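Local coordinates for cell division control protein 11 (Saccharomyces cerevisiae, PDB 5AR1) that belongs to the septin GTPases, which assemble into cortical filaments forming a collar at the mother-bud neck and taking part in cytokinesis, at residues I171-S176 with T227-A232; I157-I162 with W200-Y205. All coordinates share one frame; numbering follows the deposited sequence.

Interaction 1 (I171-S176 with T227-A232)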
ATOM      1  N   ILE A 171       2.280   0.974   4.399  1.00130.69           N
ATOM      2  CA  ILE A 171       1.890   1.858   3.289  1.00128.40           C
ATOM      3  C   ILE A 171       2.683   1.573   2.022  1.00127.60           C
ATOM      4  O   ILE A 171       3.908   1.628   2.053  1.00123.68           O
ATOM      5  CB  ILE A 171       1.911   3.378   3.683  1.00132.07           C
ATOM      6  CG1 ILE A 171       0.736   3.706   4.648  1.00136.02           C
ATOM      7  CG2 ILE A 171       1.877   4.303   2.437  1.00130.35           C
ATOM      8  CD1 ILE A 171       0.865   4.944   5.414  1.00130.83           C
ATOM      9  N   ILE A 172       1.983   1.289   0.912  1.00126.46           N
ATOM     10  CA  ILE A 172       2.629   1.092  -0.394  1.00124.87           C
ATOM     11  C   ILE A 172       2.116   2.217  -1.364  1.00129.00           C
ATOM     12  O   ILE A 172       0.911   2.313  -1.601  1.00131.87           O
ATOM     13  CB  ILE A 172       2.582  -0.381  -0.958  1.00128.35           C
ATOM     14  CG1 ILE A 172       1.207  -0.824  -1.439  1.00133.52           C
ATOM     15  CG2 ILE A 172       3.118  -1.410   0.039  1.00129.46           C
ATOM     16  CD1 ILE A 172       1.168  -0.971  -2.903  1.00146.71           C
ATOM     17  N   PRO A 173       2.977   3.160  -1.819  1.00123.99           N
ATOM     18  CA  PRO A 173       2.472   4.273  -2.655  1.00125.26           C
ATOM     19  C   PRO A 173       2.094   3.900  -4.089  1.00127.12           C
ATOM     20  O   PRO A 173       2.837   3.177  -4.756  1.00122.82           O
ATOM     21  CB  PRO A 173       3.608   5.293  -2.601  1.00125.42           C
ATOM     22  CG  PRO A 173       4.829   4.476  -2.414  1.00126.42           C
ATOM     23  CD  PRO A 173       4.441   3.258  -1.627  1.00122.54           C
ATOM     24  N   VAL A 174       0.909   4.358  -4.541  1.00126.39           N
ATOM     25  CA  VAL A 174       0.399   4.105  -5.891  1.00127.53           C
ATOM     26  C   VAL A 174       0.089   5.421  -6.571  1.00136.06           C
ATOM     27  O   VAL A 174      -0.059   6.427  -5.889  1.00137.02           O
ATOM     28  CB  VAL A 174      -0.764   3.075  -6.014  1.00134.14           C
ATOM     29  CG1 VAL A 174      -0.384   1.716  -5.433  1.00131.31           C
ATOM     30  CG2 VAL A 174      -2.040   3.581  -5.380  1.00139.28           C
ATOM     31  N   ILE A 175       0.041   5.428  -7.908  1.00136.07           N
ATOM     32  CA  ILE A 175      -0.219   6.626  -8.697  1.00140.54           C
ATOM     33  C   ILE A 175      -1.514   6.474  -9.480  1.00152.33           C
ATOM     34  O   ILE A 175      -1.629   5.596 -10.336  1.00152.20           O
ATOM     35  CB  ILE A 175       0.986   7.039  -9.590  1.00141.74           C
ATOM     36  CG1 ILE A 175       2.274   7.223  -8.755  1.00138.23           C
ATOM     37  CG2 ILE A 175       0.671   8.314 -10.386  1.00147.32           C
ATOM     38  CD1 ILE A 175       3.595   7.241  -9.573  1.00148.41           C
ATOM     39  N   SER A 176      -2.484   7.340  -9.171  1.00155.88           N
ATOM     40  CA  SER A 176      -3.795   7.396  -9.813  1.00163.18           C
ATOM     41  C   SER A 176      -3.688   8.067 -11.189  1.00172.06           C
ATOM     42  O   SER A 176      -2.693   8.741 -11.455  1.00169.28           O
ATOM     43  CB  SER A 176      -4.759   8.177  -8.932  1.00172.10           C
ATOM     44  OG  SER A 176      -4.182   9.418  -8.562  1.00182.90           O
ATOM     45  N   THR A 227      11.701  -1.262  -7.729  1.00104.25           N
ATOM     46  CA  THR A 227      11.946  -0.391  -8.865  1.00103.57           C
ATOM     47  C   THR A 227      10.653   0.173  -9.447  1.00109.76           C
ATOM     48  O   THR A 227      10.644   1.310  -9.926  1.00112.41           O
ATOM     49  CB  THR A 227      12.751  -1.220  -9.855  1.00 99.73           C
ATOM     50  OG1 THR A 227      14.113  -0.964  -9.606  1.00 99.96           O
ATOM     51  CG2 THR A 227      12.367  -1.022 -11.303  1.00 92.47           C
ATOM     52  N   LEU A 228       9.571  -0.623  -9.414  1.00105.50           N
ATOM     53  CA  LEU A 228       8.271  -0.257  -9.972  1.00107.01           C
ATOM     54  C   LEU A 228       7.533   0.790  -9.140  1.00114.04           C
ATOM     55  O   LEU A 228       6.641   1.477  -9.650  1.00116.35           O
ATOM     56  CB  LEU A 228       7.420  -1.517 -10.209  1.00106.91           C
ATOM     57  CG  LEU A 228       8.065  -2.610 -11.088  1.00108.87           C
ATOM     58  CD1 LEU A 228       7.255  -3.890 -11.057  1.00109.57           C
ATOM     59  CD2 LEU A 228       8.258  -2.142 -12.505  1.00108.22           C
ATOM     60  N   LEU A 229       7.945   0.939  -7.874  1.00110.70           N
ATOM     61  CA  LEU A 229       7.405   1.888  -6.900  1.00111.75           C
ATOM     62  C   LEU A 229       7.662   3.334  -7.295  1.00116.94           C
ATOM     63  O   LEU A 229       8.800   3.642  -7.702  1.00115.85           O
ATOM     64  CB  LEU A 229       8.056   1.632  -5.532  1.00110.29           C
ATOM     65  CG  LEU A 229       7.198   1.196  -4.376  1.00115.47           C
ATOM     66  CD1 LEU A 229       5.914   0.514  -4.819  1.00116.45           C
ATOM     67  CD2 LEU A 229       7.989   0.314  -3.467  1.00117.12           C
ATOM     68  N   PRO A 230       6.666   4.252  -7.114  1.00115.63           N
ATOM     69  CA  PRO A 230       5.272   4.031  -6.687  1.00116.92           C
ATOM     70  C   PRO A 230       4.490   3.321  -7.792  1.00123.16           C
ATOM     71  O   PRO A 230       4.555   3.744  -8.946  1.00125.63           O
ATOM     72  CB  PRO A 230       4.734   5.459  -6.457  1.00121.19           C
ATOM     73  CG  PRO A 230       5.916   6.353  -6.503  1.00125.48           C
ATOM     74  CD  PRO A 230       6.871   5.674  -7.432  1.00119.38           C
ATOM     75  N   PHE A 231       3.785   2.222  -7.457  1.00118.37           N
ATOM     76  CA  PHE A 231       3.049   1.441  -8.445  1.00119.06           C
ATOM     77  C   PHE A 231       2.044   2.238  -9.275  1.00125.67           C
ATOM     78  O   PHE A 231       1.142   2.836  -8.718  1.00127.90           O
ATOM     79  CB  PHE A 231       2.360   0.234  -7.789  1.00121.31           C
ATOM     80  CG  PHE A 231       3.277  -0.801  -7.174  1.00119.68           C
ATOM     81  CD1 PHE A 231       4.476  -1.153  -7.792  1.00119.49           C
ATOM     82  CD2 PHE A 231       2.901  -1.487  -6.019  1.00122.27           C
ATOM     83  CE1 PHE A 231       5.306  -2.125  -7.235  1.00118.08           C
ATOM     84  CE2 PHE A 231       3.734  -2.462  -5.460  1.00122.37           C
ATOM     85  CZ  PHE A 231       4.932  -2.770  -6.070  1.00117.72           C
ATOM     86  N   ALA A 232       2.216   2.264 -10.600  1.00123.36           N
ATOM     87  CA  ALA A 232       1.255   2.901 -11.500  1.00128.75           C
ATOM     88  C   ALA A 232       0.466   1.710 -12.029  1.00136.30           C
ATOM     89  O   ALA A 232       0.773   1.166 -13.095  1.00137.02           O
ATOM     90  CB  ALA A 232       1.979   3.625 -12.624  1.00130.26           C
TER
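V174 and F231 form a single backbone bridge in parallel register: P173 O accepts a weak bond from F231 N, and F231 O accepts a straighter one from I175 N (2.9 Å, N-H...O angle 153°). The septin G domain is a P-loop GTPase fold, and the bridge extends its mixed sheet beyond strand 171-175, where Ras-like relatives carry a further strand; here the extension is brief. F231 O also lies 3.2 Å from V174 CA, a CA-H...O contact. The run after helix 218-228 turns into the bridge through a cis peptide between L229 and P230. The side chains pack on two sides of this join. On one, the P230 ring meets P173 at about a right angle (CB to CB 4.0 Å), and I175 CG1, anti to the carbonyl carbon (chi1 -55°), lies 3.8 Å from P230 CB, while CD1 beyond it also touches the proline. I175 and P230 both also touch K190 and I193 of helix 183-199, so an alanine in place of I175 would probably open a gap beside the proline and weaken its packing between strand and helix. On the other, V174 CG1 packs 3.9 Å from F231 CB. The phenylalanine ring is covered on one face by its neighbour L229, whose CD1 sits over the ring centre, while at its edge I172 CD1 comes to 3.6 Å from F231 CD2.

Interaction 2 (I157-I162 with W200-Y205)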
ATOM      1  N   ILE A 157      -0.082  17.080   2.767  1.00174.16           N
ATOM      2  CA  ILE A 157      -1.099  16.147   3.271  1.00172.93           C
ATOM      3  C   ILE A 157      -0.692  14.699   2.989  1.00166.73           C
ATOM      4  O   ILE A 157      -0.864  13.842   3.847  1.00165.48           O
ATOM      5  CB  ILE A 157      -2.527  16.479   2.764  1.00181.39           C
ATOM      6  CG1 ILE A 157      -2.641  16.446   1.222  1.00180.84           C
ATOM      7  CG2 ILE A 157      -2.972  17.817   3.296  1.00187.37           C
ATOM      8  CD1 ILE A 157      -3.433  15.282   0.678  1.00187.95           C
ATOM      9  N   ASP A 158      -0.127  14.438   1.798  1.00156.75           N
ATOM     10  CA  ASP A 158       0.367  13.123   1.407  1.00149.30           C
ATOM     11  C   ASP A 158       1.517  12.741   2.323  1.00147.27           C
ATOM     12  O   ASP A 158       1.569  11.600   2.776  1.00144.28           O
ATOM     13  CB  ASP A 158       0.806  13.121  -0.062  1.00148.53           C
ATOM     14  CG  ASP A 158      -0.304  13.375  -1.073  1.00162.75           C
ATOM     15  OD1 ASP A 158      -1.433  12.861  -0.867  1.00163.98           O
ATOM     16  OD2 ASP A 158      -0.022  14.019  -2.115  1.00170.70           O
ATOM     17  N   VAL A 159       2.378  13.719   2.669  1.00143.72           N
ATOM     18  CA  VAL A 159       3.518  13.549   3.571  1.00141.92           C
ATOM     19  C   VAL A 159       3.063  13.334   5.011  1.00147.28           C
ATOM     20  O   VAL A 159       3.437  12.333   5.618  1.00143.39           O
ATOM     21  CB  VAL A 159       4.554  14.697   3.430  1.00147.30           C
ATOM     22  CG1 VAL A 159       5.442  14.836   4.673  1.00148.79           C
ATOM     23  CG2 VAL A 159       5.402  14.501   2.185  1.00143.01           C
ATOM     24  N   GLU A 160       2.247  14.251   5.544  1.00151.10           N
ATOM     25  CA  GLU A 160       1.752  14.166   6.927  1.00155.48           C
ATOM     26  C   GLU A 160       0.899  12.941   7.194  1.00161.18           C
ATOM     27  O   GLU A 160       0.899  12.455   8.323  1.00162.38           O
ATOM     28  CB  GLU A 160       1.035  15.441   7.377  1.00162.88           C
ATOM     29  CG  GLU A 160       1.809  16.159   8.470  1.00178.64           C
ATOM     30  CD  GLU A 160       2.107  15.332   9.712  1.00201.61           C
ATOM     31  OE1 GLU A 160       1.148  14.881  10.378  1.00204.99           O
ATOM     32  OE2 GLU A 160       3.304  15.135  10.017  1.00198.70           O
ATOM     33  N   PHE A 161       0.217  12.411   6.162  1.00158.23           N
ATOM     34  CA  PHE A 161      -0.575  11.211   6.331  1.00159.53           C
ATOM     35  C   PHE A 161       0.332  10.011   6.512  1.00159.85           C
ATOM     36  O   PHE A 161       0.205   9.303   7.508  1.00161.88           O
ATOM     37  CB  PHE A 161      -1.544  10.957   5.154  1.00162.43           C
ATOM     38  CG  PHE A 161      -2.410   9.730   5.379  1.00166.80           C
ATOM     39  CD1 PHE A 161      -1.962   8.457   5.011  1.00166.41           C
ATOM     40  CD2 PHE A 161      -3.647   9.837   6.019  1.00176.30           C
ATOM     41  CE1 PHE A 161      -2.738   7.316   5.274  1.00169.10           C
ATOM     42  CE2 PHE A 161      -4.431   8.699   6.260  1.00181.16           C
ATOM     43  CZ  PHE A 161      -3.964   7.446   5.891  1.00174.60           C
ATOM     44  N   ILE A 162       1.224   9.765   5.554  1.00151.28           N
ATOM     45  CA  ILE A 162       2.026   8.563   5.598  1.00147.57           C
ATOM     46  C   ILE A 162       3.082   8.567   6.734  1.00151.16           C
ATOM     47  O   ILE A 162       3.502   7.473   7.097  1.00149.45           O
ATOM     48  CB  ILE A 162       2.618   8.150   4.207  1.00146.71           C
ATOM     49  CG1 ILE A 162       3.704   9.090   3.685  1.00145.02           C
ATOM     50  CG2 ILE A 162       1.496   7.985   3.171  1.00150.63           C
ATOM     51  CD1 ILE A 162       3.908   8.977   2.201  1.00147.66           C
ATOM     52  N   TRP A 200      11.690  13.124   3.636  1.00120.77           N
ATOM     53  CA  TRP A 200      10.851  13.189   4.825  1.00123.51           C
ATOM     54  C   TRP A 200      10.845  11.862   5.584  1.00128.70           C
ATOM     55  O   TRP A 200       9.970  11.646   6.429  1.00130.70           O
ATOM     56  CB  TRP A 200       9.433  13.701   4.467  1.00122.52           C
ATOM     57  CG  TRP A 200       9.480  15.055   3.839  1.00125.96           C
ATOM     58  CD1 TRP A 200       9.422  15.342   2.505  1.00127.32           C
ATOM     59  CD2 TRP A 200       9.859  16.267   4.493  1.00130.92           C
ATOM     60  NE1 TRP A 200       9.681  16.676   2.295  1.00130.35           N
ATOM     61  CE2 TRP A 200       9.963  17.266   3.498  1.00135.61           C
ATOM     62  CE3 TRP A 200      10.101  16.613   5.834  1.00136.24           C
ATOM     63  CZ2 TRP A 200      10.284  18.590   3.803  1.00140.19           C
ATOM     64  CZ3 TRP A 200      10.426  17.925   6.133  1.00143.02           C
ATOM     65  CH2 TRP A 200      10.534  18.890   5.121  1.00144.98           C
ATOM     66  N   ASN A 201      11.840  10.986   5.302  1.00124.18           N
ATOM     67  CA  ASN A 201      11.989   9.652   5.897  1.00123.32           C
ATOM     68  C   ASN A 201      10.606   9.019   6.082  1.00130.37           C
ATOM     69  O   ASN A 201      10.152   8.798   7.213  1.00133.38           O
ATOM     70  CB  ASN A 201      12.755   9.723   7.220  1.00121.79           C
ATOM     71  CG  ASN A 201      14.249   9.894   7.124  1.00135.60           C
ATOM     72  OD1 ASN A 201      14.832  10.633   7.908  1.00118.15           O
ATOM     73  ND2 ASN A 201      14.921   9.194   6.201  1.00134.83           N
ATOM     74  N   LEU A 202       9.885   8.837   4.968  1.00125.68           N
ATOM     75  CA  LEU A 202       8.525   8.346   5.085  1.00125.65           C
ATOM     76  C   LEU A 202       8.511   6.834   5.208  1.00127.85           C
ATOM     77  O   LEU A 202       9.149   6.140   4.423  1.00122.44           O
ATOM     78  CB  LEU A 202       7.599   8.898   3.995  1.00124.71           C
ATOM     79  CG  LEU A 202       7.431  10.429   4.057  1.00132.04           C
ATOM     80  CD1 LEU A 202       6.933  11.001   2.753  1.00131.56           C
ATOM     81  CD2 LEU A 202       6.597  10.865   5.224  1.00135.70           C
ATOM     82  N   PRO A 203       7.908   6.325   6.305  1.00128.91           N
ATOM     83  CA  PRO A 203       7.930   4.879   6.534  1.00127.86           C
ATOM     84  C   PRO A 203       6.933   4.125   5.646  1.00130.70           C
ATOM     85  O   PRO A 203       5.759   3.949   6.000  1.00134.84           O
ATOM     86  CB  PRO A 203       7.692   4.756   8.034  1.00134.14           C
ATOM     87  CG  PRO A 203       7.007   6.013   8.430  1.00141.59           C
ATOM     88  CD  PRO A 203       7.168   7.037   7.370  1.00134.98           C
ATOM     89  N   ILE A 204       7.433   3.693   4.470  1.00120.53           N
ATOM     90  CA  ILE A 204       6.734   2.975   3.417  1.00117.55           C
ATOM     91  C   ILE A 204       7.149   1.510   3.476  1.00121.15           C
ATOM     92  O   ILE A 204       8.247   1.245   3.967  1.00121.34           O
ATOM     93  CB  ILE A 204       7.136   3.726   2.100  1.00119.13           C
ATOM     94  CG1 ILE A 204       5.925   4.448   1.525  1.00122.25           C
ATOM     95  CG2 ILE A 204       7.918   2.906   0.996  1.00115.18           C
ATOM     96  CD1 ILE A 204       5.437   5.588   2.403  1.00146.69           C
ATOM     97  N   TYR A 205       6.291   0.547   3.023  1.00118.45           N
ATOM     98  CA  TYR A 205       6.662  -0.884   3.004  1.00118.30           C
ATOM     99  C   TYR A 205       7.550  -1.023   1.821  1.00123.45           C
ATOM    100  O   TYR A 205       7.079  -0.865   0.691  1.00123.46           O
ATOM    101  CB  TYR A 205       5.445  -1.809   2.834  1.00120.85           C
ATOM    102  CG  TYR A 205       5.762  -3.291   2.897  1.00121.98           C
ATOM    103  CD1 TYR A 205       5.826  -3.959   4.113  1.00125.78           C
ATOM    104  CD2 TYR A 205       5.984  -4.032   1.738  1.00121.41           C
ATOM    105  CE1 TYR A 205       6.093  -5.322   4.182  1.00126.55           C
ATOM    106  CE2 TYR A 205       6.258  -5.401   1.792  1.00123.32           C
ATOM    107  CZ  TYR A 205       6.289  -6.047   3.019  1.00133.14           C
ATOM    108  OH  TYR A 205       6.563  -7.392   3.108  1.00134.66           O
TER
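L202 packs its isobutyl group against V159 and I162, residues about one turn apart on helix 156-165. The loop carrying L202 begins with a Schellman motif that ends helix 183-199, N201 taking the positive phi, after which the chain runs past helix 156-165 of the P-loop fold. The close-packed part lies around the two L202 methyls. CD1 reaches I162 CD1 at 3.7 Å and V159 CG2 at 3.9 Å, whereas CD2 rests 3.5 Å from V159 O. For I162, CG1 stands between its backbone N and carbonyl carbon (chi1 69°), which puts CG1 against both L202 methyls. I162 CD1 is shared between L202 and I204, whose own CD1 is 3.7 Å away. I171 of the adjacent strand touches both isoleucines, closing this apolar cluster against the sheet. By contrast, the W200 end is looser and partly exposed. The W200 and V159 side chains cross at about a right angle, W200 CD1 4.1 Å from V159 CG2; the backbone W200 O is hydrogen-bonded to R163 NH2. P203, likewise partly exposed, adds a marginal contact of another kind, from ring to backbone: its CD lies 3.7 Å from I162 O.

The two contacts lie with centres about 13 Å apart and share strand 171-175, an outermost strand of the five-stranded sheet within this chain. Their segments alternate along the chain, 157-162, 171-176, 200-205 and 227-232, so each contact closes a loop that overlaps the other. They also touch directly: I171 O and Y205 N, 2.8 Å apart, probably form a hydrogen bond, and I204 CG1 packs on P173 CD. Interaction 2 packs the loop after helix 183-199 against helix 156-165, and interaction 1 adds a further backbone run beside the strand that leads into the predicted G4 motif, tying sequence-distant parts to this sheet edge.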